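Local coordinates for protein paenibacillus xanthan lyase (Paenibacillus, PDB 6F2P) that cleaves the polysaccharide xanthan as a family 8 polysaccharide lyase, probably by beta-elimination, and carries calcium-binding beta-rich domains towards its C terminus, at residues D904-D910 with F952-I958; D981-S985 with Y1008-A1012. All coordinates share one frame; numbering follows the deposited sequence.

Overall arrangement
Both contacts lie in the C-terminal golvesin-type domain, a pair of packed antiparallel sheets. From the N terminus, helix 902-905 and strand 907-910 come first, and interaction 1 closes the first loop when 952-958 runs antiparallel alongside them, where the chain leaves strand 949-952 of one sheet for strand 960-967 of the other. Interaction 2 follows in series, neither nesting nor crossing: strand 978-984, in the sheet of 949-952, ends at H984 and meets the end of strand 1003-1010, in the sheet of 960-967. The two contacts touch directly, with V956 CB 3.5 Å from N1011 O and A1012 packed on the 956-958 backbone, so they form one continuous contact between the two sheets.

Interaction 1 of 2, residues D904-D910 with F952-I958; sequences DTTVIVD and FTPNVPI. With CA (calcium ion), chain G.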
# COMPACT_ATOMS: atom_id res chain seq x y z
N ASP A 904 29.94 -0.16 -29.08
CA ASP A 904 29.28 -1.46 -28.91
C ASP A 904 29.63 -2.45 -30.01
O ASP A 904 29.73 -3.65 -29.76
CB ASP A 904 27.76 -1.30 -28.90
CG ASP A 904 27.27 -0.35 -27.82
OD1 ASP A 904 27.75 -0.45 -26.67
OD2 ASP A 904 26.39 0.49 -28.14
N THR A 905 29.81 -1.95 -31.23
CA THR A 905 29.83 -2.82 -32.41
C THR A 905 31.21 -3.03 -33.04
O THR A 905 31.49 -4.11 -33.54
CB THR A 905 28.81 -2.36 -33.48
OG1 THR A 905 28.92 -0.95 -33.69
CG2 THR A 905 27.39 -2.68 -33.03
N THR A 906 32.06 -2.01 -33.02
CA THR A 906 33.41 -2.12 -33.57
C THR A 906 34.19 -3.26 -32.90
O THR A 906 34.21 -3.37 -31.67
CB THR A 906 34.18 -0.79 -33.45
OG1 THR A 906 33.51 0.23 -34.20
CG2 THR A 906 35.61 -0.95 -33.98
N VAL A 907 34.82 -4.11 -33.70
CA VAL A 907 35.60 -5.23 -33.18
C VAL A 907 37.04 -5.20 -33.71
O VAL A 907 37.25 -5.00 -34.90
CB VAL A 907 34.98 -6.59 -33.55
CG1 VAL A 907 35.81 -7.72 -32.98
CG2 VAL A 907 33.54 -6.67 -33.05
N ILE A 908 38.02 -5.37 -32.82
CA ILE A 908 39.42 -5.45 -33.23
C ILE A 908 40.04 -6.79 -32.85
O ILE A 908 39.86 -7.27 -31.73
CB ILE A 908 40.28 -4.33 -32.60
CG1 ILE A 908 39.76 -2.96 -33.02
CG2 ILE A 908 41.75 -4.50 -32.99
CD1 ILE A 908 40.60 -1.79 -32.50
N VAL A 909 40.75 -7.41 -33.79
CA VAL A 909 41.45 -8.65 -33.49
C VAL A 909 42.94 -8.50 -33.77
O VAL A 909 43.34 -8.19 -34.89
CB VAL A 909 40.89 -9.83 -34.29
CG1 VAL A 909 41.47 -11.12 -33.78
CG2 VAL A 909 39.38 -9.86 -34.19
N ASP A 910 43.76 -8.69 -32.73
CA ASP A 910 45.21 -8.59 -32.86
C ASP A 910 45.77 -10.00 -33.00
O ASP A 910 45.06 -10.96 -32.73
CB ASP A 910 45.81 -7.89 -31.63
CG ASP A 910 47.24 -7.44 -31.86
OD1 ASP A 910 47.44 -6.48 -32.64
OD2 ASP A 910 48.16 -8.03 -31.25
N PHE A 952 41.87 -14.43 -38.62
CA PHE A 952 41.21 -13.58 -37.64
C PHE A 952 39.70 -13.81 -37.64
O PHE A 952 39.01 -13.42 -38.57
CB PHE A 952 41.46 -12.10 -37.95
CG PHE A 952 42.92 -11.70 -37.97
CD1 PHE A 952 43.66 -11.78 -39.13
CD2 PHE A 952 43.53 -11.21 -36.82
CE1 PHE A 952 45.00 -11.40 -39.16
CE2 PHE A 952 44.87 -10.82 -36.84
CZ PHE A 952 45.60 -10.92 -38.01
N THR A 953 39.18 -14.44 -36.59
CA THR A 953 37.74 -14.63 -36.46
C THR A 953 37.15 -13.69 -35.39
O THR A 953 37.25 -13.97 -34.20
CB THR A 953 37.38 -16.09 -36.11
OG1 THR A 953 38.00 -16.98 -37.05
CG2 THR A 953 35.87 -16.30 -36.13
N PRO A 954 36.54 -12.58 -35.83
CA PRO A 954 35.93 -11.62 -34.90
C PRO A 954 34.59 -12.11 -34.36
O PRO A 954 33.94 -12.94 -34.99
CB PRO A 954 35.69 -10.39 -35.78
CG PRO A 954 35.46 -10.97 -37.13
CD PRO A 954 36.40 -12.15 -37.23
N ASN A 955 34.20 -11.58 -33.21
CA ASN A 955 32.89 -11.84 -32.64
C ASN A 955 31.96 -10.67 -32.98
O ASN A 955 32.02 -9.62 -32.35
CB ASN A 955 32.98 -12.03 -31.13
CG ASN A 955 31.73 -12.65 -30.54
OD1 ASN A 955 30.66 -12.65 -31.16
ND2 ASN A 955 31.86 -13.19 -29.34
N VAL A 956 31.13 -10.86 -33.99
CA VAL A 956 30.27 -9.79 -34.47
C VAL A 956 29.07 -9.64 -33.53
O VAL A 956 28.30 -10.58 -33.34
CB VAL A 956 29.83 -10.03 -35.94
CG1 VAL A 956 28.90 -8.95 -36.42
CG2 VAL A 956 31.05 -10.08 -36.84
N PRO A 957 28.94 -8.45 -32.91
CA PRO A 957 27.91 -8.19 -31.90
C PRO A 957 26.50 -8.23 -32.49
O PRO A 957 25.61 -8.90 -31.96
CB PRO A 957 28.24 -6.77 -31.42
CG PRO A 957 29.68 -6.59 -31.74
CD PRO A 957 29.88 -7.32 -33.03
N ILE A 958 26.32 -7.51 -33.59
CA ILE A 958 25.02 -7.37 -34.24
C ILE A 958 25.15 -7.71 -35.71
O ILE A 958 26.09 -7.25 -36.37
CB ILE A 958 24.49 -5.91 -34.14
CG1 ILE A 958 24.52 -5.40 -32.70
CG2 ILE A 958 23.09 -5.80 -34.73
CD1 ILE A 958 23.94 -4.01 -32.54
CA CA G . 49.87 -6.94 -33.31
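V909 and V907 press their methyls onto F952, P954 and P957, giving an apolar seam between two antiparallel runs of chain. V909 CG1 meets the F952 ring in its plane, at the edge, 3.7 Å from CD2. Its torsion (chi1 -170°) sets CG1 anti to the backbone N and leaves CG2 for P954, whose CB lies 4.1 Å from it. The same P954 CB also takes V907 CG1 at 3.9 Å, and each valine crosses the proline at about a right angle. V907 CG2 turns to P957, 3.7 Å from CD, close to the carbonyl O of N955. At the far end T905 CG2 touches I958 CD1 at 3.7 Å.

Backbone carbonyls meet C-H groups of the other segment: P957 CG sits 3.5 Å from D904 O and beside T905 O, while V909 O approaches the F952 ring obliquely. The metal site lies at the other end, where D910, its side chain pointing away from 952-958, binds the calcium ion through both carboxylate oxygens, OD1 at 2.6 Å and the longer OD2 at 2.9 Å. The side chains of N911 and D1032 and the backbone O atoms of Y933 and D936 complete the site.

No hydrogen bond joins the two segments. V907 and V909 spend backbone bonds on L1036 and V1034, F952 bonds to I1018 in the facing sheet, and P954 and P957 have no N-H to offer. What remains is a sandwich edge filled by hydrophobic contact, with strand 907-910 fixed by its sheet partner on one side and continuing at D910 into a calcium site.

Interaction 2 of 2, residues D981-S985 with Y1008-A1012; sequences DVTHS and YSFNA
The rings of H984 and Y1008 form an offset stack, centroids of the H984 and Y1008 rings 4.6 Å apart and planes tilted by 28°. Y1008 CD1 stands above one imidazole face towards its rim, and Y1008 CB rides over the same ring, 3.9 Å from the H984 centroid, as a CH-pi contact. The H984 torsion (chi1 54°) tucks CG between the backbone N and the carbonyl carbon, swinging the ring to Y1008. H984 CB, placed by the backbone, lies over one face of the F1010 ring, offset toward its rim and 3.9 Å from the F1010 centroid, a second CH-pi contact. V982 CG1 bridges the two aromatics: it is 3.9 Å from Y1008 CD2, obliquely, and 4.0 Å from F1010 CZ, at the ring edge.

Polar links follow at the strand end. S985 N donates to S1009 O at 2.7 Å, in the carbonyl plane, and S985 OG donates to N1011 OD1 at 3.0 Å from above the carboxamide plane. H984 ND1 donates to S985 O at 2.8 Å, from above that carbonyl plane, which limits rotation of the imidazole.

F1010 also packs on V956, Y962 and V964, carrying the contact into the domain core. Strands 981-984 and 1008-1010, whose directions differ by 50°, belong to facing sheets of the sandwich. The sheets are thus closed by a histidine that serves two aromatic neighbours at once, its ring facing one and its methylene the other, while the serine beyond adds one backbone and one side-chain hydrogen bond.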
# COMPACT_ATOMS: atom_id res chain seq x y z
N ASP A 981 41.62 -13.48 -47.58
CA ASP A 981 40.23 -13.89 -47.69
C ASP A 981 39.37 -13.19 -46.65
O ASP A 981 39.78 -13.00 -45.51
CB ASP A 981 40.08 -15.40 -47.51
CG ASP A 981 40.74 -16.18 -48.61
OD1 ASP A 981 40.84 -15.64 -49.73
OD2 ASP A 981 41.15 -17.33 -48.35
N VAL A 982 38.17 -12.79 -47.06
CA VAL A 982 37.18 -12.30 -46.13
C VAL A 982 35.92 -13.14 -46.28
O VAL A 982 35.19 -13.01 -47.26
CB VAL A 982 36.84 -10.82 -46.38
CG1 VAL A 982 35.75 -10.36 -45.44
CG2 VAL A 982 38.09 -9.96 -46.22
N THR A 983 35.69 -14.04 -45.32
CA THR A 983 34.48 -14.86 -45.34
C THR A 983 33.39 -14.15 -44.56
O THR A 983 33.51 -13.95 -43.36
CB THR A 983 34.72 -16.26 -44.76
OG1 THR A 983 35.93 -16.82 -45.29
CG2 THR A 983 33.56 -17.18 -45.08
N HIS A 984 32.32 -13.77 -45.25
CA HIS A 984 31.24 -13.02 -44.64
C HIS A 984 29.91 -13.73 -44.88
O HIS A 984 29.88 -14.87 -45.35
CB HIS A 984 31.18 -11.63 -45.27
CG HIS A 984 31.08 -11.66 -46.76
ND1 HIS A 984 29.87 -11.60 -47.43
CD2 HIS A 984 32.03 -11.78 -47.72
CE1 HIS A 984 30.08 -11.67 -48.72
NE2 HIS A 984 31.39 -11.78 -48.93
N SER A 985 28.82 -13.05 -44.56
CA SER A 985 27.49 -13.59 -44.83
C SER A 985 27.22 -13.51 -46.34
O SER A 985 27.20 -12.43 -46.93
CB SER A 985 26.43 -12.82 -44.04
OG SER A 985 25.13 -13.33 -44.28
N TYR A 1008 31.11 -5.67 -46.17
CA TYR A 1008 30.33 -6.89 -46.36
C TYR A 1008 29.27 -7.05 -45.28
O TYR A 1008 29.30 -6.38 -44.25
CB TYR A 1008 31.26 -8.12 -46.35
CG TYR A 1008 32.43 -8.00 -47.30
CD1 TYR A 1008 32.33 -8.44 -48.61
CD2 TYR A 1008 33.63 -7.42 -46.89
CE1 TYR A 1008 33.39 -8.32 -49.49
CE2 TYR A 1008 34.70 -7.30 -47.76
CZ TYR A 1008 34.57 -7.75 -49.06
OH TYR A 1008 35.63 -7.63 -49.94
N SER A 1009 28.31 -7.95 -45.53
CA SER A 1009 27.31 -8.29 -44.54
C SER A 1009 27.82 -9.42 -43.67
O SER A 1009 28.29 -10.43 -44.17
CB SER A 1009 26.00 -8.72 -45.20
OG SER A 1009 25.39 -7.62 -45.85
N PHE A 1010 27.74 -9.24 -42.36
CA PHE A 1010 28.11 -10.30 -41.44
C PHE A 1010 26.93 -10.66 -40.54
O PHE A 1010 26.11 -9.81 -40.21
CB PHE A 1010 29.29 -9.88 -40.56
CG PHE A 1010 30.59 -9.73 -41.30
CD1 PHE A 1010 31.42 -10.82 -41.49
CD2 PHE A 1010 30.99 -8.49 -41.77
CE1 PHE A 1010 32.63 -10.69 -42.16
CE2 PHE A 1010 32.20 -8.34 -42.45
CZ PHE A 1010 33.02 -9.44 -42.64
N ASN A 1011 26.86 -11.93 -40.16
CA ASN A 1011 25.91 -12.34 -39.14
C ASN A 1011 26.54 -12.18 -37.77
O ASN A 1011 27.76 -12.25 -37.63
CB ASN A 1011 25.48 -13.80 -39.35
CG ASN A 1011 24.76 -14.01 -40.67
OD1 ASN A 1011 25.30 -14.61 -41.60
ND2 ASN A 1011 23.53 -13.51 -40.76
N ALA A 1012 25.71 -11.94 -36.77
CA ALA A 1012 26.18 -11.93 -35.39
C ALA A 1012 26.74 -13.31 -35.07
O ALA A 1012 26.14 -14.33 -35.41
CB ALA A 1012 25.05 -11.56 -34.44